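Local structure of bacterial microcompartment shell protein CutR (Streptococcus intermedius SK54 = ATCC 27335, 6XPJ) at residues C[44-49]-C[87-92]; C[69-74]-C[83-88]. The protein probably serves as a minor shell component of the choline-degrading bacterial microcompartment, where its circularly permuted domain may lend the shell heterogeneity and flexibility. The protein carries 1 engineered substitution. One frame throughout, in Å; residues are numbered along the deposited sequence.

Interaction 1: residues C[44-49]-C[87-92]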
ATOM      1  N   GLU C  44     -33.362  -4.495   0.468  1.00 26.89           N
ATOM      2  CA  GLU C  44     -34.155  -5.016   1.604  1.00 29.05           C
ATOM      3  C   GLU C  44     -33.164  -5.379   2.699  1.00 25.61           C
ATOM      4  O   GLU C  44     -32.088  -5.884   2.359  1.00 26.01           O
ATOM      5  CB  GLU C  44     -34.904  -6.300   1.224  1.00 36.13           C
ATOM      6  CG  GLU C  44     -35.946  -6.118   0.139  1.00 46.02           C
ATOM      7  CD  GLU C  44     -37.157  -5.310   0.566  1.00 55.53           C
ATOM      8  OE1 GLU C  44     -37.465  -5.325   1.784  1.00 54.15           O
ATOM      9  OE2 GLU C  44     -37.786  -4.663  -0.314  1.00 54.37           O
ATOM     10  N   GLY C  45     -33.549  -5.144   3.945  1.00 25.07           N
ATOM     11  CA  GLY C  45     -32.812  -5.679   5.085  1.00 23.18           C
ATOM     12  C   GLY C  45     -31.647  -4.787   5.467  1.00 21.99           C
ATOM     13  O   GLY C  45     -31.368  -3.760   4.824  1.00 23.66           O
ATOM     14  N   ALA C  46     -30.977  -5.200   6.521  1.00 17.25           N
ATOM     15  CA  ALA C  46     -29.800  -4.529   7.069  1.00 16.86           C
ATOM     16  C   ALA C  46     -28.556  -5.009   6.321  1.00 17.12           C
ATOM     17  O   ALA C  46     -28.573  -6.072   5.616  1.00 17.68           O
ATOM     18  CB  ALA C  46     -29.709  -4.827   8.535  1.00 17.86           C
ATOM     19  N   ILE C  47     -27.496  -4.222   6.457  1.00 16.53           N
ATOM     20  CA  ILE C  47     -26.152  -4.577   5.934  1.00 17.36           C
ATOM     21  C   ILE C  47     -25.201  -4.655   7.119  1.00 16.16           C
ATOM     22  O   ILE C  47     -25.161  -3.698   7.922  1.00 17.33           O
ATOM     23  CB  ILE C  47     -25.693  -3.551   4.886  1.00 18.69           C
ATOM     24  CG1 ILE C  47     -26.561  -3.684   3.629  1.00 20.21           C
ATOM     25  CG2 ILE C  47     -24.199  -3.677   4.607  1.00 20.34           C
ATOM     26  CD1 ILE C  47     -26.369  -4.924   2.844  1.00 26.46           C
ATOM     27  N   GLY C  48     -24.421  -5.728   7.165  1.00 15.63           N
ATOM     28  CA  GLY C  48     -23.302  -5.879   8.106  1.00 15.26           C
ATOM     29  C   GLY C  48     -21.990  -5.614   7.413  1.00 14.78           C
ATOM     30  O   GLY C  48     -21.811  -6.081   6.263  1.00 16.76           O
ATOM     31  N   VAL C  49     -21.088  -4.881   8.064  1.00 15.03           N
ATOM     32  CA  VAL C  49     -19.773  -4.449   7.532  1.00 15.71           C
ATOM     33  C   VAL C  49     -18.701  -4.790   8.559  1.00 15.29           C
ATOM     34  O   VAL C  49     -18.827  -4.375   9.723  1.00 15.47           O
ATOM     35  CB  VAL C  49     -19.757  -2.949   7.218  1.00 18.30           C
ATOM     36  CG1 VAL C  49     -18.495  -2.613   6.435  1.00 19.23           C
ATOM     37  CG2 VAL C  49     -21.013  -2.508   6.469  1.00 22.89           C
ATOM     38  N   GLY C  87     -29.247  -9.159   5.495  1.00 19.33           N
ATOM     39  CA  GLY C  87     -30.305  -9.998   6.061  1.00 20.58           C
ATOM     40  C   GLY C  87     -31.194  -9.157   6.925  1.00 19.26           C
ATOM     41  O   GLY C  87     -31.006  -7.941   6.982  1.00 18.73           O
ATOM     42  N   ASP C  88     -32.155  -9.775   7.598  1.00 19.74           N
ATOM     43  CA  ASP C  88     -32.967  -9.005   8.566  1.00 21.54           C
ATOM     44  C   ASP C  88     -32.054  -8.507   9.699  1.00 21.14           C
ATOM     45  O   ASP C  88     -30.966  -9.112   9.934  1.00 20.64           O
ATOM     46  CB  ASP C  88     -34.115  -9.851   9.092  1.00 23.38           C
ATOM     47  CG  ASP C  88     -33.596 -11.009   9.907  1.00 28.04           C
ATOM     48  OD1 ASP C  88     -33.282 -12.045   9.310  1.00 36.28           O
ATOM     49  OD2 ASP C  88     -33.450 -10.840  11.128  1.00 32.22           O
ATOM     50  N   ILE C  89     -32.432  -7.423  10.371  1.00 20.92           N
ATOM     51  CA  ILE C  89     -31.549  -6.766  11.370  1.00 22.05           C
ATOM     52  C   ILE C  89     -31.104  -7.782  12.418  1.00 22.62           C
ATOM     53  O   ILE C  89     -29.917  -7.793  12.753  1.00 21.51           O
ATOM     54  CB  ILE C  89     -32.221  -5.528  11.992  1.00 25.58           C
ATOM     55  CG1 ILE C  89     -32.584  -4.489  10.932  1.00 28.35           C
ATOM     56  CG2 ILE C  89     -31.323  -4.927  13.064  1.00 29.67           C
ATOM     57  CD1 ILE C  89     -33.662  -3.517  11.366  1.00 29.66           C
ATOM     58  N   GLN C  90     -31.997  -8.611  12.948  1.00 21.26           N
ATOM     59  CA  GLN C  90     -31.618  -9.525  14.054  1.00 21.98           C
ATOM     60  C   GLN C  90     -30.619 -10.553  13.530  1.00 20.16           C
ATOM     61  O   GLN C  90     -29.648 -10.846  14.250  1.00 20.46           O
ATOM     62  CB  GLN C  90     -32.855 -10.130  14.714  1.00 27.07           C
ATOM     63  CG  GLN C  90     -33.650  -9.102  15.516  1.00 37.97           C
ATOM     64  CD  GLN C  90     -32.816  -8.303  16.496  1.00 44.74           C
ATOM     65  OE1 GLN C  90     -32.937  -7.080  16.594  1.00 51.91           O
ATOM     66  NE2 GLN C  90     -31.953  -8.986  17.232  1.00 50.03           N
ATOM     67  N   SER C  91     -30.757 -11.036  12.298  1.00 20.95           N
ATOM     68  CA  SER C  91     -29.808 -12.027  11.726  1.00 19.73           C
ATOM     69  C   SER C  91     -28.435 -11.376  11.537  1.00 17.98           C
ATOM     70  O   SER C  91     -27.411 -11.981  11.887  1.00 17.78           O
ATOM     71  CB  SER C  91     -30.283 -12.606  10.415  1.00 21.47           C
ATOM     72  OG  SER C  91     -31.505 -13.320  10.594  1.00 22.53           O
ATOM     73  N   VAL C  92     -28.427 -10.153  11.029  1.00 17.40           N
ATOM     74  CA  VAL C  92     -27.149  -9.435  10.771  1.00 15.86           C
ATOM     75  C   VAL C  92     -26.454  -9.171  12.115  1.00 17.14           C
ATOM     76  O   VAL C  92     -25.236  -9.406  12.228  1.00 15.93           O
ATOM     77  CB  VAL C  92     -27.387  -8.140   9.983  1.00 16.69           C
ATOM     78  CG1 VAL C  92     -26.137  -7.279   9.989  1.00 17.14           C
ATOM     79  CG2 VAL C  92     -27.810  -8.470   8.568  1.00 17.45           C
TER
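Ala46 and Gly87 grip each other through their backbones, an antiparallel hydrogen-bonded pair where strand 46-53 begins beside the end of strand 82-87. Ala46 N donates to Gly87 O over 2.8 Å. The return bond from Gly87 N to Ala46 O is longer, 3.2 Å. Just before the pair, the CA of Gly45 passes 3.5 Å from Gly87 O.

Beyond this pairing, the start of helix 89-105 lies over the strand. The CB of Ala46 meets Ile89 CG1 at 3.8 Å and reaches Val92 CG2 at 4.1 Å. Val92 holds CG1 anti to its own backbone N (chi1 168°), and CG1 rests 3.7 Å from Gly48 N.

The helix start is fixed in turn by Asp88, its N-cap. Asp88 OD2 accepts from Ser91 N, which comes from above the carboxylate plane, while OD1 takes the Ser91 hydroxyl on its syn side. Farther out, Val27 of strand 11-28 touches both Ala46 and Val92.

The chemistry thus changes within a few residues: two backbone hydrogen bonds set the register between the strands, and small apolar contacts carry the join on into the helix.

Interaction 2: residues C[69-74]-C[83-88]; sequences ANIDIC and VMFSGD
Asp72 and Ser86 exchange two backbone hydrogen bonds across a beta hairpin. Asp72 N reaches Ser86 O at 2.9 Å, almost straight (169° at the hydrogen); Ser86 N returns to Asp72 O at 2.8 Å. Farther along, Cys74 N donates to Met84 O, also at 2.8 Å but more bent. Between these bonds Ile73 and Phe85 form a non-hydrogen-bonded pair.

Apolar packing is concentrated on the face of Ile73 and Phe85. Ile71 CD1 comes within 3.8 Å of Phe85 CB and meets the ring obliquely, while Ile73 CD1 approaches the same CB. Phe85 places CG between its backbone N and carbonyl carbon (chi1 52°), which carries the ring to the side of Ile71, whose CB and CG2 both lie 4.1 Å from Phe85 CD1. Val83 CG1 sits at the ring's edge, in its plane. On the other face, Cys74 SG leans over the opposing backbone, 3.6 Å from Phe85 CA.

Water adds two polar links. One donates to Asn70 O at 2.6 Å and to Asp88 OD1 and accepts from Asp88 N, joining the turn centred on Asn70 to the residue that caps the next helix, whose OD1 also holds Ser91. The other donates to Asp72 OD2 at 2.7 Å and lies 2.9 Å from Ser86 OG.

The hairpin forms one side of the sheet within the chain: strand 46-53 flanks strand 82-87, with Ile47 against Ser86, while Ala65 of helix 58-68 and Leu96 of helix 89-105 cover Phe85. Met84 packs on Arg78 of a second subunit.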
ATOM      1  N   ALA C  69     -26.355 -17.359  11.259  1.00 21.78           N
ATOM      2  CA  ALA C  69     -27.696 -16.786  11.027  1.00 23.06           C
ATOM      3  C   ALA C  69     -27.986 -16.852   9.539  1.00 25.07           C
ATOM      4  O   ALA C  69     -27.039 -17.108   8.768  1.00 27.27           O
ATOM      5  CB  ALA C  69     -27.726 -15.355  11.515  1.00 23.27           C
ATOM      6  N   ASN C  70     -29.240 -16.607   9.171  1.00 25.90           N
ATOM      7  CA  ASN C  70     -29.697 -16.607   7.762  1.00 28.41           C
ATOM      8  C   ASN C  70     -29.334 -15.260   7.127  1.00 26.04           C
ATOM      9  O   ASN C  70     -30.163 -14.345   7.079  1.00 29.27           O
ATOM     10  CB  ASN C  70     -31.194 -16.864   7.664  1.00 31.61           C
ATOM     11  CG  ASN C  70     -31.676 -16.905   6.231  1.00 37.80           C
ATOM     12  OD1 ASN C  70     -30.876 -17.034   5.303  1.00 41.14           O
ATOM     13  ND2 ASN C  70     -32.980 -16.774   6.047  1.00 40.47           N
ATOM     14  N   ILE C  71     -28.120 -15.162   6.644  1.00 24.86           N
ATOM     15  CA  ILE C  71     -27.610 -13.936   5.988  1.00 22.34           C
ATOM     16  C   ILE C  71     -27.179 -14.339   4.578  1.00 21.55           C
ATOM     17  O   ILE C  71     -26.973 -15.545   4.299  1.00 24.62           O
ATOM     18  CB  ILE C  71     -26.504 -13.245   6.824  1.00 25.88           C
ATOM     19  CG1 ILE C  71     -25.313 -14.159   7.108  1.00 27.19           C
ATOM     20  CG2 ILE C  71     -27.072 -12.643   8.117  1.00 25.41           C
ATOM     21  CD1 ILE C  71     -24.204 -14.057   6.119  1.00 30.44           C
ATOM     22  N   ASP C  72     -27.079 -13.349   3.704  1.00 20.54           N
ATOM     23  CA  ASP C  72     -26.530 -13.492   2.341  1.00 23.32           C
ATOM     24  C   ASP C  72     -25.204 -12.731   2.327  1.00 21.67           C
ATOM     25  O   ASP C  72     -25.221 -11.531   2.600  1.00 21.97           O
ATOM     26  CB  ASP C  72     -27.511 -12.915   1.324  1.00 28.47           C
ATOM     27  CG  ASP C  72     -28.821 -13.678   1.242  1.00 32.58           C
ATOM     28  OD1 ASP C  72     -28.775 -14.906   1.271  1.00 38.10           O
ATOM     29  OD2 ASP C  72     -29.867 -13.021   1.137  1.00 41.53           O
ATOM     30  N   ILE C  73     -24.119 -13.417   1.997  1.00 21.51           N
ATOM     31  CA  ILE C  73     -22.789 -12.775   1.864  1.00 21.57           C
ATOM     32  C   ILE C  73     -22.822 -11.894   0.613  1.00 22.16           C
ATOM     33  O   ILE C  73     -23.152 -12.401  -0.485  1.00 25.24           O
ATOM     34  CB  ILE C  73     -21.654 -13.808   1.832  1.00 23.83           C
ATOM     35  CG1 ILE C  73     -21.579 -14.632   3.120  1.00 28.79           C
ATOM     36  CG2 ILE C  73     -20.337 -13.099   1.537  1.00 26.04           C
ATOM     37  CD1 ILE C  73     -21.000 -13.889   4.296  1.00 32.55           C
ATOM     38  N   CYS C  74     -22.451 -10.629   0.757  1.00 21.00           N
ATOM     39  CA  CYS C  74     -22.371  -9.659  -0.368  1.00 21.87           C
ATOM     40  C   CYS C  74     -20.986  -9.821  -1.004  1.00 22.96           C
ATOM     41  O   CYS C  74     -20.883 -10.041  -2.223  1.00 24.86           O
ATOM     42  CB  CYS C  74     -22.586  -8.219   0.084  1.00 23.11           C
ATOM     43  SG  CYS C  74     -24.123  -7.924   0.998  1.00 33.30           S
ATOM     44  N   VAL C  83     -15.577  -7.777   4.877  1.00 15.83           N
ATOM     45  CA  VAL C  83     -16.750  -8.630   4.612  1.00 15.90           C
ATOM     46  C   VAL C  83     -17.975  -7.748   4.727  1.00 16.14           C
ATOM     47  O   VAL C  83     -18.049  -6.926   5.625  1.00 15.58           O
ATOM     48  CB  VAL C  83     -16.834  -9.822   5.567  1.00 18.00           C
ATOM     49  CG1 VAL C  83     -18.053 -10.655   5.230  1.00 18.56           C
ATOM     50  CG2 VAL C  83     -15.564 -10.652   5.536  1.00 18.75           C
ATOM     51  N   MET C  84     -18.901  -7.933   3.804  1.00 17.11           N
ATOM     52  CA  MET C  84     -20.241  -7.332   3.907  1.00 17.52           C
ATOM     53  C   MET C  84     -21.287  -8.409   3.647  1.00 16.62           C
ATOM     54  O   MET C  84     -21.077  -9.302   2.798  1.00 17.40           O
ATOM     55  CB  MET C  84     -20.388  -6.137   2.966  1.00 19.30           C
ATOM     56  CG  MET C  84     -19.540  -4.934   3.433  1.00 22.31           C
ATOM     57  SD  MET C  84     -19.863  -3.376   2.556  1.00 30.24           S
ATOM     58  CE  MET C  84     -18.310  -2.511   2.778  1.00 33.38           C
ATOM     59  N   PHE C  85     -22.393  -8.335   4.364  1.00 17.05           N
ATOM     60  CA  PHE C  85     -23.485  -9.315   4.207  1.00 17.32           C
ATOM     61  C   PHE C  85     -24.795  -8.610   4.512  1.00 18.76           C
ATOM     62  O   PHE C  85     -24.804  -7.502   5.054  1.00 18.76           O
ATOM     63  CB  PHE C  85     -23.222 -10.544   5.078  1.00 18.16           C
ATOM     64  CG  PHE C  85     -22.920 -10.286   6.531  1.00 16.87           C
ATOM     65  CD1 PHE C  85     -23.935 -10.145   7.451  1.00 19.46           C
ATOM     66  CD2 PHE C  85     -21.596 -10.264   6.987  1.00 18.60           C
ATOM     67  CE1 PHE C  85     -23.656  -9.917   8.781  1.00 18.62           C
ATOM     68  CE2 PHE C  85     -21.324 -10.045   8.328  1.00 19.29           C
ATOM     69  CZ  PHE C  85     -22.359  -9.878   9.223  1.00 19.82           C
ATOM     70  N   SER C  86     -25.890  -9.257   4.137  1.00 18.38           N
ATOM     71  CA  SER C  86     -27.229  -8.659   4.274  1.00 20.16           C
ATOM     72  C   SER C  86     -28.172  -9.663   4.920  1.00 19.85           C
ATOM     73  O   SER C  86     -27.919 -10.851   4.860  1.00 20.53           O
ATOM     74  CB  SER C  86     -27.726  -8.238   2.904  1.00 22.89           C
ATOM     75  OG  SER C  86     -27.858  -9.400   2.120  1.00 30.46           O
ATOM     76  N   GLY C  87     -29.247  -9.159   5.495  1.00 19.33           N
ATOM     77  CA  GLY C  87     -30.305  -9.998   6.061  1.00 20.58           C
ATOM     78  C   GLY C  87     -31.194  -9.157   6.925  1.00 19.26           C
ATOM     79  O   GLY C  87     -31.006  -7.941   6.982  1.00 18.73           O
ATOM     80  N   ASP C  88     -32.155  -9.775   7.598  1.00 19.74           N
ATOM     81  CA  ASP C  88     -32.967  -9.005   8.566  1.00 21.54           C
ATOM     82  C   ASP C  88     -32.054  -8.507   9.699  1.00 21.14           C
ATOM     83  O   ASP C  88     -30.966  -9.112   9.934  1.00 20.64           O
ATOM     84  CB  ASP C  88     -34.115  -9.851   9.092  1.00 23.38           C
ATOM     85  CG  ASP C  88     -33.596 -11.009   9.907  1.00 28.04           C
ATOM     86  OD1 ASP C  88     -33.282 -12.045   9.310  1.00 36.28           O
ATOM     87  OD2 ASP C  88     -33.450 -10.840  11.128  1.00 32.22           O
TER
HETATM   88  O   HOH W   1     -32.200 -12.683   7.165  1.00 33.37           O
HETATM   89  O   HOH W   2     -30.347 -10.751   2.453  1.00 36.85           O

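How the interactions relate
From the N terminus, the chain first enters interaction 1 at strand 46-53, then runs through helix 58-68 to strand 72-77. It turns back there as a tight hairpin, and interaction 2 closes this short loop against strand 82-87. Only at the end of that strand, at Gly87, does the long loop of interaction 1 close, so the hairpin nests within it. Gly87 and Asp88 belong to both contacts, and a probable hydrogen bond from Gly48 N to Phe85 O continues the pairing between them. Strand 82-87 is therefore the middle of three neighbouring strands, and together the contacts tie the hairpin, strand 46-53 and the beginning of helix 89-105 into one part of the microcompartment-shell domain.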